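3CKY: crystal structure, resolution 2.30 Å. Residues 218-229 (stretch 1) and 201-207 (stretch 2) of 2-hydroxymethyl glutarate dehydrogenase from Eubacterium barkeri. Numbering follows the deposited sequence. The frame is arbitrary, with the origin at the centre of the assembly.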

ATOM      1  N   ALA A 218      -6.990 -20.895  -2.523  1.00 42.99           N
ATOM      2  CA  ALA A 218      -5.671 -20.534  -3.091  1.00 43.31           C
ATOM      3  C   ALA A 218      -4.577 -21.526  -2.680  1.00 43.48           C
ATOM      4  O   ALA A 218      -3.865 -22.074  -3.523  1.00 43.30           O
ATOM      5  CB  ALA A 218      -5.277 -19.133  -2.701  1.00 42.41           C
ATOM      6  N   MET A 219      -4.453 -21.774  -1.384  1.00 44.32           N
ATOM      7  CA  MET A 219      -3.474 -22.728  -0.908  1.00 44.83           C
ATOM      8  C   MET A 219      -3.778 -24.150  -1.402  1.00 44.55           C
ATOM      9  O   MET A 219      -2.868 -24.868  -1.835  1.00 44.35           O
ATOM     10  CB  MET A 219      -3.394 -22.697   0.611  1.00 44.95           C
ATOM     11  CG  MET A 219      -2.412 -23.699   1.169  1.00 45.40           C
ATOM     12  SD  MET A 219      -2.153 -23.498   2.916  1.00 48.59           S
ATOM     13  CE  MET A 219      -0.777 -24.609   3.175  1.00 48.68           C
ATOM     14  N   GLU A 220      -5.042 -24.563  -1.334  1.00 44.75           N
ATOM     15  CA  GLU A 220      -5.420 -25.913  -1.756  1.00 45.66           C
ATOM     16  C   GLU A 220      -5.103 -26.156  -3.224  1.00 44.69           C
ATOM     17  O   GLU A 220      -4.541 -27.183  -3.579  1.00 44.11           O
ATOM     18  CB  GLU A 220      -6.902 -26.172  -1.497  1.00 46.11           C
ATOM     19  CG  GLU A 220      -7.215 -26.435  -0.029  1.00 49.57           C
ATOM     20  CD  GLU A 220      -8.476 -25.733   0.461  1.00 50.29           C
ATOM     21  OE1 GLU A 220      -9.498 -25.768  -0.282  1.00 56.44           O
ATOM     22  OE2 GLU A 220      -8.431 -25.148   1.583  1.00 53.67           O
ATOM     23  N   ALA A 221      -5.433 -25.187  -4.062  1.00 44.16           N
ATOM     24  CA  ALA A 221      -5.238 -25.320  -5.499  1.00 44.06           C
ATOM     25  C   ALA A 221      -3.763 -25.278  -5.926  1.00 43.78           C
ATOM     26  O   ALA A 221      -3.360 -25.996  -6.854  1.00 43.55           O
ATOM     27  CB  ALA A 221      -6.015 -24.246  -6.233  1.00 43.44           C
ATOM     28  N   LYS A 222      -2.963 -24.453  -5.264  1.00 43.74           N
ATOM     29  CA  LYS A 222      -1.639 -24.121  -5.782  1.00 44.29           C
ATOM     30  C   LYS A 222      -0.465 -24.820  -5.096  1.00 44.52           C
ATOM     31  O   LYS A 222       0.530 -25.116  -5.734  1.00 44.17           O
ATOM     32  CB  LYS A 222      -1.431 -22.606  -5.741  1.00 43.77           C
ATOM     33  CG  LYS A 222      -2.512 -21.793  -6.472  1.00 43.16           C
ATOM     34  CD  LYS A 222      -2.693 -22.209  -7.913  1.00 42.25           C
ATOM     35  CE  LYS A 222      -3.694 -21.323  -8.637  1.00 41.80           C
ATOM     36  NZ  LYS A 222      -3.901 -21.775 -10.052  1.00 40.87           N
ATOM     37  N   MET A 223      -0.592 -25.083  -3.806  1.00 45.40           N
ATOM     38  CA  MET A 223       0.544 -25.511  -2.992  1.00 46.11           C
ATOM     39  C   MET A 223       1.244 -26.771  -3.529  1.00 45.99           C
ATOM     40  O   MET A 223       2.419 -26.772  -3.855  1.00 46.08           O
ATOM     41  CB  MET A 223       0.064 -25.743  -1.553  1.00 46.66           C
ATOM     42  CG  MET A 223       1.129 -26.198  -0.583  1.00 47.35           C
ATOM     43  SD  MET A 223       2.292 -24.884  -0.292  1.00 52.08           S
ATOM     44  CE  MET A 223       3.270 -25.591   1.067  1.00 48.19           C
ATOM     45  N   GLU A 224       0.499 -27.839  -3.641  1.00 46.38           N
ATOM     46  CA  GLU A 224       1.067 -29.093  -4.062  1.00 47.03           C
ATOM     47  C   GLU A 224       1.351 -29.127  -5.568  1.00 46.47           C
ATOM     48  O   GLU A 224       2.449 -29.501  -5.989  1.00 46.43           O
ATOM     49  CB  GLU A 224       0.118 -30.210  -3.667  1.00 47.19           C
ATOM     50  CG  GLU A 224       0.742 -31.578  -3.697  1.00 49.39           C
ATOM     51  CD  GLU A 224      -0.111 -32.624  -2.994  1.00 50.03           C
ATOM     52  OE1 GLU A 224      -0.641 -32.297  -1.880  1.00 54.25           O
ATOM     53  OE2 GLU A 224      -0.229 -33.748  -3.552  1.00 52.80           O
ATOM     54  N   LYS A 225       0.386 -28.695  -6.372  1.00 45.99           N
ATOM     55  CA  LYS A 225       0.498 -28.821  -7.822  1.00 45.75           C
ATOM     56  C   LYS A 225       1.568 -27.925  -8.462  1.00 45.01           C
ATOM     57  O   LYS A 225       2.225 -28.356  -9.416  1.00 44.90           O
ATOM     58  CB  LYS A 225      -0.851 -28.559  -8.490  1.00 46.01           C
ATOM     59  CG  LYS A 225      -0.852 -28.861  -9.989  1.00 47.01           C
ATOM     60  CD  LYS A 225      -2.209 -28.616 -10.631  1.00 47.23           C
ATOM     61  CE  LYS A 225      -2.111 -28.724 -12.158  1.00 49.02           C
ATOM     62  NZ  LYS A 225      -3.373 -28.298 -12.856  1.00 50.36           N
ATOM     63  N   PHE A 226       1.715 -26.698  -7.958  1.00 43.69           N
ATOM     64  CA  PHE A 226       2.594 -25.705  -8.567  1.00 43.47           C
ATOM     65  C   PHE A 226       3.799 -25.342  -7.702  1.00 42.78           C
ATOM     66  O   PHE A 226       4.927 -25.403  -8.172  1.00 42.44           O
ATOM     67  CB  PHE A 226       1.819 -24.425  -8.907  1.00 42.68           C
ATOM     68  CG  PHE A 226       0.700 -24.637  -9.890  1.00 42.60           C
ATOM     69  CD1 PHE A 226       0.937 -24.592 -11.267  1.00 42.08           C
ATOM     70  CD2 PHE A 226      -0.593 -24.887  -9.449  1.00 42.41           C
ATOM     71  CE1 PHE A 226      -0.096 -24.793 -12.180  1.00 41.60           C
ATOM     72  CE2 PHE A 226      -1.638 -25.091 -10.369  1.00 42.39           C
ATOM     73  CZ  PHE A 226      -1.383 -25.040 -11.728  1.00 41.44           C
ATOM     74  N   ILE A 227       3.542 -24.930  -6.469  1.00 42.37           N
ATOM     75  CA  ILE A 227       4.577 -24.405  -5.600  1.00 42.70           C
ATOM     76  C   ILE A 227       5.535 -25.527  -5.223  1.00 42.44           C
ATOM     77  O   ILE A 227       6.714 -25.437  -5.490  1.00 42.24           O
ATOM     78  CB  ILE A 227       3.986 -23.733  -4.314  1.00 42.29           C
ATOM     79  CG1 ILE A 227       3.198 -22.473  -4.693  1.00 43.16           C
ATOM     80  CG2 ILE A 227       5.076 -23.364  -3.322  1.00 41.64           C
ATOM     81  CD1 ILE A 227       2.327 -21.906  -3.546  1.00 42.52           C
ATOM     82  N   MET A 228       5.022 -26.597  -4.628  1.00 42.28           N
ATOM     83  CA  MET A 228       5.913 -27.677  -4.167  1.00 42.71           C
ATOM     84  C   MET A 228       6.550 -28.465  -5.316  1.00 42.61           C
ATOM     85  O   MET A 228       7.652 -29.001  -5.166  1.00 42.12           O
ATOM     86  CB  MET A 228       5.194 -28.603  -3.214  1.00 42.38           C
ATOM     87  CG  MET A 228       4.814 -27.919  -1.951  1.00 42.76           C
ATOM     88  SD  MET A 228       4.068 -29.023  -0.756  1.00 44.82           S
ATOM     89  CE  MET A 228       5.506 -30.037  -0.337  1.00 43.29           C
ATOM     90  N   SER A 229       5.867 -28.517  -6.459  1.00 42.85           N
ATOM     91  CA  SER A 229       6.407 -29.152  -7.652  1.00 42.83           C
ATOM     92  C   SER A 229       7.447 -28.280  -8.325  1.00 42.78           C
ATOM     93  O   SER A 229       8.347 -28.785  -8.970  1.00 42.75           O
ATOM     94  CB  SER A 229       5.292 -29.448  -8.662  1.00 42.92           C
ATOM     95  OG  SER A 229       4.911 -28.298  -9.413  1.00 42.60           O
TER
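Stretch 2 201-207: KPETMQE

Stretch 2 is helical from P202 through E207, with K201 at the N-cap position, and it runs nearly antiparallel to the helix of stretch 1: the N-to-C directions differ by 160° (signed crossing angle -160°), and the axes approach to 11.0 Å. The CA atoms of M223 and Q206 lie 7.2 Å apart and those of M228 and P202 7.1 Å, so the register runs backward as an antiparallel pair requires.

Along stretch 1, M219 comes first. Its all-t side chain carries CE to 3.6 Å from M205 O and 3.6 Å from Q206 CA. M223 also points toward stretch 2; its CG is 3.7 Å from Q206 CG, while its CE reaches P202 O at 3.2 Å and P202 CB at 3.9 Å.

Around E224 the helix kinks: the N atoms of E224 and K225 lack bonds to the preceding turn, and M228 N bonds M223 O (2.7 Å) in a wider pi-type turn. Water 1 occupies part of this gap, accepting from E224 N (3.3 Å) and from Q206 NE2 (2.9 Å). Q206 NE2 also donates to E224 OE1 (3.0 Å, 162°), anchoring a side chain that sits as a knob among M219, M223, E224 and M228. Finally, M228 CE packs 3.9 Å from P202 CB and 3.6 Å from E203 CG.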

ATOM      1  N   LYS A 201       9.297 -27.166   6.784  1.00 43.79           N
ATOM      2  CA  LYS A 201       9.205 -27.766   5.465  1.00 44.30           C
ATOM      3  C   LYS A 201       7.862 -27.370   4.885  1.00 44.19           C
ATOM      4  O   LYS A 201       6.879 -27.259   5.633  1.00 43.87           O
ATOM      5  CB  LYS A 201       9.327 -29.287   5.596  1.00 44.47           C
ATOM      6  CG  LYS A 201      10.699 -29.696   6.092  1.00 46.75           C
ATOM      7  CD  LYS A 201      10.688 -30.666   7.277  1.00 48.87           C
ATOM      8  CE  LYS A 201      10.278 -32.060   6.896  1.00 50.48           C
ATOM      9  NZ  LYS A 201      10.859 -33.106   7.837  1.00 51.18           N
ATOM     10  N   PRO A 202       7.805 -27.128   3.562  1.00 44.44           N
ATOM     11  CA  PRO A 202       6.522 -26.880   2.888  1.00 44.47           C
ATOM     12  C   PRO A 202       5.464 -27.943   3.184  1.00 44.46           C
ATOM     13  O   PRO A 202       4.288 -27.609   3.336  1.00 44.44           O
ATOM     14  CB  PRO A 202       6.902 -26.887   1.402  1.00 44.62           C
ATOM     15  CG  PRO A 202       8.318 -26.491   1.382  1.00 44.74           C
ATOM     16  CD  PRO A 202       8.937 -27.051   2.625  1.00 44.31           C
ATOM     17  N   GLU A 203       5.888 -29.206   3.276  1.00 44.58           N
ATOM     18  CA  GLU A 203       4.982 -30.310   3.592  1.00 44.86           C
ATOM     19  C   GLU A 203       4.341 -30.134   4.954  1.00 44.30           C
ATOM     20  O   GLU A 203       3.157 -30.390   5.127  1.00 43.88           O
ATOM     21  CB  GLU A 203       5.706 -31.648   3.610  1.00 45.56           C
ATOM     22  CG  GLU A 203       6.687 -31.853   2.510  1.00 48.40           C
ATOM     23  CD  GLU A 203       8.060 -31.361   2.894  1.00 51.37           C
ATOM     24  OE1 GLU A 203       8.729 -32.066   3.710  1.00 53.29           O
ATOM     25  OE2 GLU A 203       8.441 -30.275   2.385  1.00 49.02           O
ATOM     26  N   THR A 204       5.146 -29.729   5.927  1.00 44.22           N
ATOM     27  CA  THR A 204       4.650 -29.487   7.272  1.00 44.52           C
ATOM     28  C   THR A 204       3.593 -28.399   7.269  1.00 44.38           C
ATOM     29  O   THR A 204       2.556 -28.541   7.896  1.00 43.60           O
ATOM     30  CB  THR A 204       5.783 -29.092   8.227  1.00 44.53           C
ATOM     31  OG1 THR A 204       6.785 -30.116   8.219  1.00 44.06           O
ATOM     32  CG2 THR A 204       5.236 -28.900   9.665  1.00 44.41           C
ATOM     33  N   MET A 205       3.864 -27.325   6.536  1.00 44.85           N
ATOM     34  CA  MET A 205       2.923 -26.224   6.412  1.00 45.56           C
ATOM     35  C   MET A 205       1.656 -26.615   5.669  1.00 46.12           C
ATOM     36  O   MET A 205       0.565 -26.274   6.094  1.00 46.19           O
ATOM     37  CB  MET A 205       3.587 -25.016   5.744  1.00 45.42           C
ATOM     38  CG  MET A 205       4.543 -24.276   6.672  1.00 44.72           C
ATOM     39  SD  MET A 205       5.229 -22.755   5.955  1.00 44.11           S
ATOM     40  CE  MET A 205       6.368 -23.403   4.728  1.00 41.79           C
ATOM     41  N   GLN A 206       1.792 -27.351   4.577  1.00 47.49           N
ATOM     42  CA  GLN A 206       0.611 -27.823   3.866  1.00 47.96           C
ATOM     43  C   GLN A 206      -0.276 -28.684   4.743  1.00 47.95           C
ATOM     44  O   GLN A 206      -1.505 -28.503   4.784  1.00 47.82           O
ATOM     45  CB  GLN A 206       0.970 -28.635   2.640  1.00 48.16           C
ATOM     46  CG  GLN A 206      -0.240 -28.702   1.693  1.00 49.15           C
ATOM     47  CD  GLN A 206      -0.232 -29.894   0.816  1.00 50.69           C
ATOM     48  OE1 GLN A 206       0.521 -30.855   1.043  1.00 55.33           O
ATOM     49  NE2 GLN A 206      -1.080 -29.860  -0.213  1.00 54.57           N
ATOM     50  N   GLU A 207       0.360 -29.617   5.438  1.00 48.23           N
ATOM     51  CA  GLU A 207      -0.363 -30.520   6.298  1.00 48.63           C
ATOM     52  C   GLU A 207      -1.098 -29.741   7.369  1.00 48.41           C
ATOM     53  O   GLU A 207      -2.290 -29.905   7.538  1.00 49.36           O
ATOM     54  CB  GLU A 207       0.587 -31.510   6.944  1.00 48.40           C
ATOM     55  CG  GLU A 207      -0.122 -32.562   7.762  1.00 49.66           C
ATOM     56  CD  GLU A 207       0.842 -33.476   8.479  1.00 51.54           C
ATOM     57  OE1 GLU A 207       2.055 -33.137   8.543  1.00 56.81           O
ATOM     58  OE2 GLU A 207       0.383 -34.534   8.983  1.00 56.60           O
TER
HETATM   59  O   HOH W   1      -2.344 -28.020  -2.063  1.00 44.60           O